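Local coordinates for salicylic acid-binding protein 2 (Nicotiana tabacum, PDB 1XKL), which hydrolyses methyl salicylate to salicylate and methanol, releasing the hormone that activates systemic acquired resistance in plant innate immunity, at residues L37-S42 / Y56-P61; L52-D57 / M183-K188; L65-S70 / E92-K97; S199-Y204 / G226-I231. All blocks are in the same frame, centred on the assembly; numbering follows the deposited sequence.

Contact 1: L37-S42 / Y56-P61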
loop_
_atom_site.group_PDB
_atom_site.type_symbol
_atom_site.label_atom_id
_atom_site.label_comp_id
_atom_site.label_asym_id
_atom_site.label_seq_id
_atom_site.Cartn_x
_atom_site.Cartn_y
_atom_site.Cartn_z
ATOM N N LEU A 37 27.541 0.890 20.173
ATOM C CA LEU A 37 26.156 0.650 20.521
ATOM C C LEU A 37 25.145 1.434 19.702
ATOM O O LEU A 37 25.482 2.343 18.936
ATOM C CB LEU A 37 25.929 0.918 22.010
ATOM C CG LEU A 37 25.804 2.377 22.445
ATOM C CD1 LEU A 37 25.553 2.429 23.946
ATOM C CD2 LEU A 37 27.059 3.134 22.090
ATOM N N ASP A 38 23.890 1.043 19.861
ATOM C CA ASP A 38 22.782 1.691 19.190
ATOM C C ASP A 38 22.062 2.443 20.293
ATOM O O ASP A 38 21.747 1.858 21.327
ATOM C CB ASP A 38 21.817 0.652 18.614
ATOM C CG ASP A 38 22.156 0.234 17.196
ATOM O OD1 ASP A 38 21.589 -0.788 16.753
ATOM O OD2 ASP A 38 22.956 0.912 16.516
ATOM N N LEU A 39 21.818 3.733 20.105
ATOM C CA LEU A 39 21.087 4.474 21.122
ATOM C C LEU A 39 19.624 4.070 20.943
ATOM O O LEU A 39 19.306 3.254 20.073
ATOM C CB LEU A 39 21.273 5.985 20.934
ATOM C CG LEU A 39 22.669 6.503 21.281
ATOM C CD1 LEU A 39 22.788 7.980 20.943
ATOM C CD2 LEU A 39 22.936 6.277 22.750
ATOM N N ALA A 40 18.740 4.621 21.766
ATOM C CA ALA A 40 17.319 4.294 21.675
ATOM C C ALA A 40 16.749 4.693 20.317
ATOM O O ALA A 40 17.096 5.741 19.768
ATOM C CB ALA A 40 16.550 4.993 22.792
ATOM N N ALA A 41 15.882 3.838 19.777
ATOM C CA ALA A 41 15.229 4.068 18.487
ATOM C C ALA A 41 16.205 4.332 17.344
ATOM O O ALA A 41 15.859 4.978 16.348
ATOM C CB ALA A 41 14.234 5.222 18.601
ATOM N N SER A 42 17.424 3.825 17.490
ATOM C CA SER A 42 18.459 3.999 16.475
ATOM C C SER A 42 19.022 2.649 16.045
ATOM O O SER A 42 19.016 1.687 16.818
ATOM C CB SER A 42 19.586 4.870 17.036
ATOM O OG SER A 42 19.063 6.044 17.635
ATOM N N TYR A 56 17.494 11.787 28.073
ATOM C CA TYR A 56 17.769 10.648 28.938
ATOM C C TYR A 56 17.201 9.336 28.382
ATOM O O TYR A 56 17.870 8.305 28.437
ATOM C CB TYR A 56 17.233 10.906 30.352
ATOM C CG TYR A 56 17.669 9.858 31.351
ATOM C CD1 TYR A 56 16.979 8.649 31.468
ATOM C CD2 TYR A 56 18.806 10.045 32.131
ATOM C CE1 TYR A 56 17.415 7.651 32.333
ATOM C CE2 TYR A 56 19.253 9.056 33.000
ATOM C CZ TYR A 56 18.553 7.860 33.095
ATOM O OH TYR A 56 18.997 6.867 33.940
ATOM N N ASP A 57 15.978 9.371 27.853
ATOM C CA ASP A 57 15.357 8.166 27.284
ATOM C C ASP A 57 16.154 7.700 26.065
ATOM O O ASP A 57 16.290 6.507 25.815
ATOM C CB ASP A 57 13.921 8.433 26.809
ATOM C CG ASP A 57 12.983 8.860 27.927
ATOM O OD1 ASP A 57 13.240 8.527 29.103
ATOM O OD2 ASP A 57 11.968 9.516 27.610
ATOM N N TYR A 58 16.647 8.664 25.294
ATOM C CA TYR A 58 17.421 8.393 24.090
ATOM C C TYR A 58 18.796 7.806 24.410
ATOM O O TYR A 58 19.312 6.972 23.664
ATOM C CB TYR A 58 17.559 9.696 23.292
ATOM C CG TYR A 58 18.399 9.626 22.038
ATOM C CD1 TYR A 58 18.235 8.591 21.109
ATOM C CD2 TYR A 58 19.331 10.628 21.756
ATOM C CE1 TYR A 58 18.983 8.564 19.929
ATOM C CE2 TYR A 58 20.078 10.612 20.587
ATOM C CZ TYR A 58 19.904 9.583 19.677
ATOM O OH TYR A 58 20.648 9.583 18.513
ATOM N N THR A 59 19.363 8.220 25.539
ATOM C CA THR A 59 20.690 7.783 25.976
ATOM C C THR A 59 20.682 6.516 26.829
ATOM O O THR A 59 21.737 5.995 27.194
ATOM C CB THR A 59 21.370 8.894 26.803
ATOM O OG1 THR A 59 21.228 10.145 26.121
ATOM C CG2 THR A 59 22.853 8.588 26.999
ATOM N N LEU A 60 19.491 6.028 27.151
ATOM C CA LEU A 60 19.348 4.840 27.975
ATOM C C LEU A 60 20.366 3.731 27.681
ATOM O O LEU A 60 21.037 3.242 28.589
ATOM C CB LEU A 60 17.918 4.301 27.836
ATOM C CG LEU A 60 17.401 3.408 28.958
ATOM C CD1 LEU A 60 17.578 4.117 30.299
ATOM C CD2 LEU A 60 15.927 3.087 28.715
ATOM N N PRO A 61 20.515 3.331 26.409
ATOM C CA PRO A 61 21.481 2.266 26.101
ATOM C C PRO A 61 22.891 2.561 26.618
ATOM O O PRO A 61 23.556 1.684 27.179
ATOM C CB PRO A 61 21.428 2.179 24.576
ATOM C CG PRO A 61 20.012 2.598 24.268
ATOM C CD PRO A 61 19.839 3.787 25.186
#

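Contact 2: L52-D57 / M183-K188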
loop_
_atom_site.group_PDB
_atom_site.type_symbol
_atom_site.label_atom_id
_atom_site.label_comp_id
_atom_site.label_asym_id
_atom_site.label_seq_id
_atom_site.Cartn_x
_atom_site.Cartn_y
_atom_site.Cartn_z
ATOM N N LEU A 52 10.279 8.486 22.747
ATOM C CA LEU A 52 11.311 9.222 23.470
ATOM C C LEU A 52 10.938 10.688 23.603
ATOM O O LEU A 52 10.640 11.354 22.614
ATOM C CB LEU A 52 12.652 9.107 22.739
ATOM C CG LEU A 52 13.065 7.728 22.213
ATOM C CD1 LEU A 52 14.442 7.823 21.561
ATOM C CD2 LEU A 52 13.085 6.728 23.359
ATOM N N ARG A 53 10.954 11.200 24.822
ATOM C CA ARG A 53 10.620 12.601 25.003
ATOM C C ARG A 53 11.726 13.406 25.673
ATOM O O ARG A 53 11.641 14.627 25.742
ATOM C CB ARG A 53 9.306 12.717 25.766
ATOM C CG ARG A 53 9.140 11.684 26.860
ATOM C CD ARG A 53 7.673 11.516 27.246
ATOM N NE ARG A 53 7.031 10.366 26.600
ATOM C CZ ARG A 53 6.803 10.248 25.295
ATOM N NH1 ARG A 53 7.165 11.208 24.457
ATOM N NH2 ARG A 53 6.183 9.171 24.828
ATOM N N THR A 54 12.769 12.726 26.147
ATOM C CA THR A 54 13.907 13.394 26.788
ATOM C C THR A 54 15.228 12.796 26.302
ATOM O O THR A 54 15.274 11.650 25.834
ATOM C CB THR A 54 13.896 13.238 28.327
ATOM O OG1 THR A 54 14.185 11.876 28.676
ATOM C CG2 THR A 54 12.545 13.637 28.900
ATOM N N LEU A 55 16.308 13.562 26.435
ATOM C CA LEU A 55 17.613 13.069 26.015
ATOM C C LEU A 55 17.966 11.829 26.832
ATOM O O LEU A 55 18.639 10.919 26.341
ATOM C CB LEU A 55 18.693 14.139 26.209
ATOM C CG LEU A 55 20.099 13.719 25.752
ATOM C CD1 LEU A 55 20.088 13.489 24.246
ATOM C CD2 LEU A 55 21.106 14.792 26.116
ATOM N N TYR A 56 17.494 11.787 28.073
ATOM C CA TYR A 56 17.769 10.648 28.938
ATOM C C TYR A 56 17.201 9.336 28.382
ATOM O O TYR A 56 17.870 8.305 28.437
ATOM C CB TYR A 56 17.233 10.906 30.352
ATOM C CG TYR A 56 17.669 9.858 31.351
ATOM C CD1 TYR A 56 16.979 8.649 31.468
ATOM C CD2 TYR A 56 18.806 10.045 32.131
ATOM C CE1 TYR A 56 17.415 7.651 32.333
ATOM C CE2 TYR A 56 19.253 9.056 33.000
ATOM C CZ TYR A 56 18.553 7.860 33.095
ATOM O OH TYR A 56 18.997 6.867 33.940
ATOM N N ASP A 57 15.978 9.371 27.853
ATOM C CA ASP A 57 15.357 8.166 27.284
ATOM C C ASP A 57 16.154 7.700 26.065
ATOM O O ASP A 57 16.290 6.507 25.815
ATOM C CB ASP A 57 13.921 8.433 26.809
ATOM C CG ASP A 57 12.983 8.860 27.927
ATOM O OD1 ASP A 57 13.240 8.527 29.103
ATOM O OD2 ASP A 57 11.968 9.516 27.610
HETATM N N MSE A 183 15.151 19.472 21.883
HETATM C CA MSE A 183 15.199 20.877 22.281
HETATM C C MSE A 183 14.318 21.137 23.497
HETATM O O MSE A 183 14.768 21.707 24.489
HETATM C CB MSE A 183 14.712 21.766 21.133
HETATM C CG MSE A 183 15.467 21.611 19.826
HETATM SE SE MSE A 183 17.204 22.438 19.849
HETATM C CE MSE A 183 16.701 24.201 19.250
ATOM N N GLU A 184 13.059 20.716 23.408
ATOM C CA GLU A 184 12.099 20.910 24.490
ATOM C C GLU A 184 12.639 20.446 25.838
ATOM O O GLU A 184 12.720 21.228 26.783
ATOM C CB GLU A 184 10.794 20.164 24.184
ATOM C CG GLU A 184 9.729 20.349 25.253
ATOM C CD GLU A 184 9.282 21.797 25.383
ATOM O OE1 GLU A 184 8.732 22.160 26.447
ATOM O OE2 GLU A 184 9.482 22.572 24.421
ATOM N N ASP A 185 13.004 19.172 25.920
ATOM C CA ASP A 185 13.542 18.606 27.152
ATOM C C ASP A 185 14.796 19.342 27.617
ATOM O O ASP A 185 14.930 19.681 28.793
ATOM C CB ASP A 185 13.875 17.123 26.951
ATOM C CG ASP A 185 14.618 16.524 28.130
ATOM O OD1 ASP A 185 14.105 16.599 29.262
ATOM O OD2 ASP A 185 15.721 15.974 27.924
ATOM N N LEU A 186 15.705 19.599 26.686
ATOM C CA LEU A 186 16.962 20.264 27.009
ATOM C C LEU A 186 16.848 21.722 27.458
ATOM O O LEU A 186 17.769 22.255 28.076
ATOM C CB LEU A 186 17.924 20.162 25.820
ATOM C CG LEU A 186 18.399 18.739 25.502
ATOM C CD1 LEU A 186 19.254 18.740 24.250
ATOM C CD2 LEU A 186 19.190 18.194 26.688
ATOM N N SER A 187 15.723 22.363 27.159
ATOM C CA SER A 187 15.533 23.757 27.540
ATOM C C SER A 187 14.996 23.914 28.963
ATOM O O SER A 187 15.090 24.991 29.552
ATOM C CB SER A 187 14.584 24.454 26.560
ATOM O OG SER A 187 13.273 23.918 26.646
ATOM N N LYS A 188 14.443 22.841 29.518
ATOM C CA LYS A 188 13.889 22.899 30.864
ATOM C C LYS A 188 14.497 21.883 31.816
ATOM O O LYS A 188 14.123 21.816 32.987
ATOM C CB LYS A 188 12.370 22.715 30.808
ATOM C CG LYS A 188 11.926 21.555 29.938
ATOM C CD LYS A 188 10.409 21.378 29.942
ATOM C CE LYS A 188 9.684 22.519 29.223
ATOM N NZ LYS A 188 9.782 23.832 29.929
HETATM O O HOH W 1 12.260 16.807 23.849
#

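Contact 3: L65-S70 / E92-K97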
loop_
_atom_site.group_PDB
_atom_site.type_symbol
_atom_site.label_atom_id
_atom_site.label_comp_id
_atom_site.label_asym_id
_atom_site.label_seq_id
_atom_site.Cartn_x
_atom_site.Cartn_y
_atom_site.Cartn_z
ATOM N N LEU A 65 25.129 0.558 29.542
ATOM C CA LEU A 65 26.470 0.052 29.284
ATOM C C LEU A 65 27.433 0.546 30.356
ATOM O O LEU A 65 28.248 -0.219 30.877
ATOM C CB LEU A 65 26.943 0.516 27.907
ATOM C CG LEU A 65 28.413 0.322 27.537
ATOM C CD1 LEU A 65 28.803 -1.140 27.648
ATOM C CD2 LEU A 65 28.639 0.830 26.123
HETATM N N MSE A 66 27.343 1.830 30.686
HETATM C CA MSE A 66 28.221 2.407 31.696
HETATM C C MSE A 66 28.005 1.759 33.053
HETATM O O MSE A 66 28.951 1.600 33.827
HETATM C CB MSE A 66 27.990 3.916 31.799
HETATM C CG MSE A 66 28.338 4.688 30.535
HETATM SE SE MSE A 66 30.221 4.540 30.053
HETATM C CE MSE A 66 30.958 5.606 31.494
ATOM N N GLU A 67 26.757 1.386 33.332
ATOM C CA GLU A 67 26.395 0.749 34.598
ATOM C C GLU A 67 27.021 -0.628 34.759
ATOM O O GLU A 67 27.230 -1.088 35.880
ATOM C CB GLU A 67 24.872 0.617 34.720
ATOM C CG GLU A 67 24.236 1.647 35.629
ATOM C CD GLU A 67 22.753 1.414 35.860
ATOM O OE1 GLU A 67 22.003 1.259 34.867
ATOM O OE2 GLU A 67 22.329 1.397 37.041
ATOM N N SER A 68 27.312 -1.284 33.643
ATOM C CA SER A 68 27.899 -2.612 33.683
ATOM C C SER A 68 29.419 -2.593 33.728
ATOM O O SER A 68 30.057 -3.648 33.762
ATOM C CB SER A 68 27.421 -3.433 32.490
ATOM O OG SER A 68 26.038 -3.717 32.620
ATOM N N LEU A 69 30.003 -1.397 33.728
ATOM C CA LEU A 69 31.454 -1.273 33.799
ATOM C C LEU A 69 31.888 -1.549 35.226
ATOM O O LEU A 69 31.252 -1.110 36.186
ATOM C CB LEU A 69 31.911 0.124 33.383
ATOM C CG LEU A 69 31.683 0.475 31.918
ATOM C CD1 LEU A 69 32.136 1.901 31.667
ATOM C CD2 LEU A 69 32.444 -0.497 31.032
ATOM N N SER A 70 32.991 -2.274 35.339
ATOM C CA SER A 70 33.560 -2.688 36.613
ATOM C C SER A 70 34.101 -1.586 37.511
ATOM O O SER A 70 34.468 -1.854 38.655
ATOM C CB SER A 70 34.671 -3.700 36.349
ATOM O OG SER A 70 34.249 -4.648 35.383
ATOM N N GLU A 92 28.357 12.848 33.330
ATOM C CA GLU A 92 27.731 13.385 34.536
ATOM C C GLU A 92 27.501 12.292 35.572
ATOM O O GLU A 92 27.729 12.502 36.764
ATOM C CB GLU A 92 26.400 14.060 34.196
ATOM C CG GLU A 92 25.691 14.724 35.381
ATOM C CD GLU A 92 26.495 15.863 35.996
ATOM O OE1 GLU A 92 27.265 16.511 35.263
ATOM O OE2 GLU A 92 26.343 16.120 37.209
ATOM N N LYS A 93 27.073 11.120 35.112
ATOM C CA LYS A 93 26.778 10.001 36.001
ATOM C C LYS A 93 27.952 9.099 36.376
ATOM O O LYS A 93 27.994 8.564 37.481
ATOM C CB LYS A 93 25.677 9.134 35.383
ATOM C CG LYS A 93 24.282 9.701 35.504
ATOM C CD LYS A 93 23.752 9.520 36.919
ATOM C CE LYS A 93 22.347 10.082 37.055
ATOM N NZ LYS A 93 21.363 9.360 36.197
ATOM N N TYR A 94 28.897 8.920 35.460
ATOM C CA TYR A 94 30.045 8.053 35.705
ATOM C C TYR A 94 31.338 8.763 35.299
ATOM O O TYR A 94 32.098 8.266 34.464
ATOM C CB TYR A 94 29.893 6.766 34.888
ATOM C CG TYR A 94 28.560 6.080 35.069
ATOM C CD1 TYR A 94 28.342 5.221 36.144
ATOM C CD2 TYR A 94 27.505 6.318 34.186
ATOM C CE1 TYR A 94 27.111 4.616 36.344
ATOM C CE2 TYR A 94 26.262 5.716 34.376
ATOM C CZ TYR A 94 26.075 4.864 35.464
ATOM O OH TYR A 94 24.847 4.287 35.701
ATOM N N PRO A 95 31.616 9.930 35.902
ATOM C CA PRO A 95 32.833 10.669 35.558
ATOM C C PRO A 95 34.140 9.928 35.808
ATOM O O PRO A 95 35.088 10.054 35.033
ATOM C CB PRO A 95 32.718 11.936 36.404
ATOM C CG PRO A 95 31.963 11.462 37.609
ATOM C CD PRO A 95 30.885 10.599 36.994
ATOM N N GLN A 96 34.185 9.143 36.877
ATOM C CA GLN A 96 35.403 8.430 37.230
ATOM C C GLN A 96 35.691 7.166 36.423
ATOM O O GLN A 96 36.709 6.506 36.635
ATOM C CB GLN A 96 35.402 8.100 38.727
ATOM C CG GLN A 96 34.484 6.959 39.149
ATOM C CD GLN A 96 33.000 7.311 39.118
ATOM O OE1 GLN A 96 32.469 7.747 38.100
ATOM N NE2 GLN A 96 32.322 7.107 40.245
ATOM N N LYS A 97 34.805 6.825 35.495
ATOM C CA LYS A 97 35.018 5.639 34.679
ATOM C C LYS A 97 35.364 6.016 33.247
ATOM O O LYS A 97 35.265 5.201 32.330
ATOM C CB LYS A 97 33.780 4.739 34.736
ATOM C CG LYS A 97 33.571 4.165 36.138
ATOM C CD LYS A 97 32.638 2.970 36.185
ATOM C CE LYS A 97 31.185 3.374 35.987
ATOM N NZ LYS A 97 30.261 2.218 36.220
#

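Contact 4: S199-Y204 / G226-I231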
loop_
_atom_site.group_PDB
_atom_site.type_symbol
_atom_site.label_atom_id
_atom_site.label_comp_id
_atom_site.label_asym_id
_atom_site.label_seq_id
_atom_site.Cartn_x
_atom_site.Cartn_y
_atom_site.Cartn_z
ATOM N N SER A 199 34.404 17.414 35.301
ATOM C CA SER A 199 35.614 16.816 35.849
ATOM C C SER A 199 36.272 15.861 34.854
ATOM O O SER A 199 37.334 15.307 35.132
ATOM C CB SER A 199 35.297 16.056 37.142
ATOM O OG SER A 199 34.810 14.753 36.875
ATOM N N VAL A 200 35.642 15.674 33.697
ATOM C CA VAL A 200 36.160 14.775 32.663
ATOM C C VAL A 200 36.901 15.526 31.551
ATOM O O VAL A 200 36.411 16.534 31.052
ATOM C CB VAL A 200 35.012 13.951 32.021
ATOM C CG1 VAL A 200 35.576 12.989 30.984
ATOM C CG2 VAL A 200 34.257 13.184 33.093
ATOM N N LYS A 201 38.078 15.036 31.160
ATOM C CA LYS A 201 38.843 15.694 30.103
ATOM C C LYS A 201 38.112 15.597 28.773
ATOM O O LYS A 201 37.596 14.536 28.411
ATOM C CB LYS A 201 40.238 15.076 29.965
ATOM C CG LYS A 201 41.048 15.136 31.244
ATOM C CD LYS A 201 42.528 15.060 30.969
ATOM C CE LYS A 201 43.299 14.950 32.268
ATOM N NZ LYS A 201 42.911 16.022 33.226
ATOM N N ARG A 202 38.076 16.715 28.054
ATOM C CA ARG A 202 37.402 16.789 26.767
ATOM C C ARG A 202 38.361 17.044 25.613
ATOM O O ARG A 202 39.192 17.955 25.666
ATOM C CB ARG A 202 36.363 17.915 26.762
ATOM C CG ARG A 202 35.347 17.880 27.894
ATOM C CD ARG A 202 34.183 18.840 27.620
ATOM N NE ARG A 202 34.526 20.261 27.737
ATOM C CZ ARG A 202 34.450 20.964 28.866
ATOM N NH1 ARG A 202 34.048 20.388 29.988
ATOM N NH2 ARG A 202 34.757 22.250 28.868
ATOM N N VAL A 203 38.213 16.250 24.559
ATOM C CA VAL A 203 39.024 16.384 23.364
ATOM C C VAL A 203 38.074 16.622 22.198
ATOM O O VAL A 203 37.109 15.872 22.012
ATOM C CB VAL A 203 39.850 15.087 23.107
ATOM C CG1 VAL A 203 40.711 15.245 21.869
ATOM C CG2 VAL A 203 40.716 14.779 24.317
ATOM N N TYR A 204 38.318 17.672 21.423
ATOM C CA TYR A 204 37.453 17.945 20.288
ATOM C C TYR A 204 38.192 17.722 18.973
ATOM O O TYR A 204 39.250 18.317 18.736
ATOM C CB TYR A 204 36.914 19.385 20.354
ATOM C CG TYR A 204 35.683 19.588 19.502
ATOM C CD1 TYR A 204 35.767 19.577 18.113
ATOM C CD2 TYR A 204 34.422 19.742 20.084
ATOM C CE1 TYR A 204 34.632 19.708 17.324
ATOM C CE2 TYR A 204 33.273 19.877 19.301
ATOM C CZ TYR A 204 33.384 19.860 17.927
ATOM O OH TYR A 204 32.271 20.004 17.132
ATOM N N GLY A 226 35.289 25.480 25.619
ATOM C CA GLY A 226 36.582 25.026 26.114
ATOM C C GLY A 226 36.844 23.531 26.052
ATOM O O GLY A 226 35.934 22.727 26.226
ATOM N N VAL A 227 38.098 23.157 25.813
ATOM C CA VAL A 227 38.476 21.749 25.726
ATOM C C VAL A 227 39.881 21.525 26.260
ATOM O O VAL A 227 40.687 22.450 26.319
ATOM C CB VAL A 227 38.460 21.254 24.275
ATOM C CG1 VAL A 227 37.056 21.353 23.703
ATOM C CG2 VAL A 227 39.438 22.077 23.453
ATOM N N THR A 228 40.177 20.292 26.645
ATOM C CA THR A 228 41.498 19.985 27.151
ATOM C C THR A 228 42.471 20.003 25.985
ATOM O O THR A 228 43.613 20.438 26.120
ATOM C CB THR A 228 41.536 18.601 27.818
ATOM O OG1 THR A 228 40.566 18.553 28.870
ATOM C CG2 THR A 228 42.916 18.333 28.398
ATOM N N GLU A 229 42.004 19.547 24.829
ATOM C CA GLU A 229 42.842 19.504 23.645
ATOM C C GLU A 229 41.982 19.571 22.391
ATOM O O GLU A 229 40.869 19.059 22.374
ATOM C CB GLU A 229 43.649 18.209 23.647
ATOM C CG GLU A 229 44.889 18.240 22.790
ATOM C CD GLU A 229 45.519 16.870 22.649
ATOM O OE1 GLU A 229 45.400 16.060 23.594
ATOM O OE2 GLU A 229 46.138 16.610 21.597
ATOM N N ALA A 230 42.501 20.208 21.348
ATOM C CA ALA A 230 41.778 20.315 20.090
ATOM C C ALA A 230 42.576 19.638 18.986
ATOM O O ALA A 230 43.735 19.984 18.734
ATOM C CB ALA A 230 41.535 21.773 19.736
ATOM N N ILE A 231 41.945 18.667 18.337
ATOM C CA ILE A 231 42.564 17.924 17.252
ATOM C C ILE A 231 41.843 18.297 15.971
ATOM O O ILE A 231 40.671 18.667 15.998
ATOM C CB ILE A 231 42.417 16.406 17.460
ATOM C CG1 ILE A 231 43.001 16.003 18.816
ATOM C CG2 ILE A 231 43.103 15.663 16.332
ATOM C CD1 ILE A 231 44.458 16.370 19.001
#

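Contact 1: L37-S42 / Y56-P61
Y58 carries its ring anti to the backbone N (chi1 177°), beside its own carbonyl carbon, and L39 holds CG anti to the carbonyl carbon (chi1 -71°), so that the two side chains cross at about a right angle. This is part of the alpha/beta-hydrolase fold: 37-42 is the loop that leaves strand 33-36, an edge strand of the central parallel sheet, and it packs on helix 55-67 where P61 kinks it. L39 CD1 lies over one face of the Y58 ring in a CH-pi contact, 4.0 Å from the ring centroid.

P61 has no N-H to offer the preceding turn, and close to this break A40 N donates to Y58 O at 3.1 Å, nearly straight (164°) and on a lone pair of the carbonyl. The P61 ring fits against the same piece of backbone, with P61 CG 3.5 Å from A40 N and P61 CB 3.3 Å from D38 O. A40 CB points to the helix and meets D57 O at 3.4 Å.

From L39 to S42 the loop makes a type II beta turn. D38 spends its carboxylate on G17 N and T44 N, whereas H11 bonds L39 N and touches Y58, whose side chain is about 5 Å from that of the salicylate-binding A13. At the edge of the tyrosine ring, in its plane, sit A40 O and S42 OG, and S42 OG donates to A40 O at 2.9 Å from above the carbonyl plane.

Contact 2: L52-D57 / M183-K188
The backbones come closest at T54 and D185, whose CA atoms are 5.2 Å apart: the first turn of helix 55-67 meets the short helix 183-188 there. T54 is the N-cap residue, and its OG1, between the backbone N and the carbonyl carbon (chi1 70°), accepts from D57 N at 3.2 Å. D57 OD2 in turn takes a weak bond from the backbone N of R53, the residue before the N-cap.

D185 holds CG anti to the backbone N (chi1 172°), which brings its carboxylate to the start of helix 55-67. D185 OD2 accepts from L55 N at 2.9 Å, with the donor above the carboxylate plane and the N-H nearly straight at 163°. The T54 methyl CG2 lies 3.4 Å from D185 OD1. Beside the bond from L55 N to D185 OD2, L55 CD2 touches L186 CD2 at 3.9 Å, and L55 also packs on M85, N86 and L89 of helix 83-93. One water joins R53 O to D185 N.

Y191 OH also bonds D185 OD2, so two hydrogen bonds grip this oxygen of a buried residue. A carboxylate at the N-terminus of helix 55-67 should interact favourably with the helix dipole, which would probably keep D185 ionised.

Contact 3: L65-S70 / E92-K97
The end of helix 55-67 and the turn after helix 83-93 run alongside with their backbones well apart, M66 CA lying 7.2 Å from Y94 CA and L69 CA 7.8 Å from K97 CA, so side chains bridge the gap. With CG beside the backbone N (chi1 -51°), Y94, the first residue to leave helical angles, sets its ring against 65-70. M66, a selenomethionine, lays CB over one face of that ring in a CH-pi contact, 3.9 Å from the centroid. Its chain then bends at chi2 and chi3, which brings M66 CE back to 3.7 Å from Y94 CB.

In the alpha/beta-hydrolase fold these two helices are linked by strand 75-80, and K97 leads into strand 98-104, with backbone hydrogen bonds to V75. The K97 side chain, bent at chi3, passes beside L69 CB to the C-terminal end of helix 55-67. There K97 NZ donates to M66 O at 2.8 Å, from above the carbonyl plane, and makes a weak bond to L69 O. M66 O also accepts from L69 N at 3.2 Å, so this one carbonyl is held by a backbone N-H of the final turn and by the ammonium group, whose positive charge would be expected to suit the negative end of the helix dipole.

Contact 4: S199-Y204 / G226-I231
Backbone hydrogen bonds pair the two strands in parallel, V203 bridging to E229 and Y204 to A230, while the short axes of 202-204 and 229-231 are 24° apart in direction. Y204 N donates to E229 O nearly along the C=O axis, and Y204 O receives I231 N at 2.7 Å. At the start of the pairing R202 O accepts from T228 N, also at 2.7 Å, and weakly from E229 N.

Side chains add polar bonds to the same end. T228 OG1, beside its own backbone N (chi1 -57°), accepts from R202 N at 3.2 Å. R202 bends at chi3 and grips G226 O side-on, with R202 NE at 3.2 Å and R202 NH2 at 2.9 Å, the oxygen lying in the guanidinium plane at its edge. G226 is where the chain leaves helix 215-225 with positive phi.

Apolar contacts fall on both faces of the sheet: V203 CG1 meets I231 CG1 at 3.9 Å on one, Y204 CB meets V227 CG1 at 3.9 Å on the other.

The pair belongs to a beta-alpha-beta crossover. Strand 202-207 also pairs with strand 98-104, helix 215-225 packs on Y204 and V227, and strand 229-233 lies outermost, where the E229 carboxylate bonds Y259 OH and forms a salt bridge with K258 of helix 245-258.

Overall arrangement
Contacts 1, 2 and 3 all use helix 55-67. Contact 2 meets its beginning and contact 3 its end, with centres about 21 Å apart, and contact 1 lies between, sharing Y56 and D57 with contact 2. L52 packs on A40 and Y58, and K93 touches Y56, so the three join directly. Contact 4 lies across the chain's centre from contact 1, their centres about 24 Å apart, but touches contact 3 where P95 meets S199 and V200. Along the chain contact 1 precedes contact 3, contact 2 spans 3, and contact 4 comes last. Contact 1 follows one outermost strand of the parallel sheet, 33-36, and contact 4 includes the other, 229-233; loops after the sheet's strands hold the catalytic S81, D210 and H238.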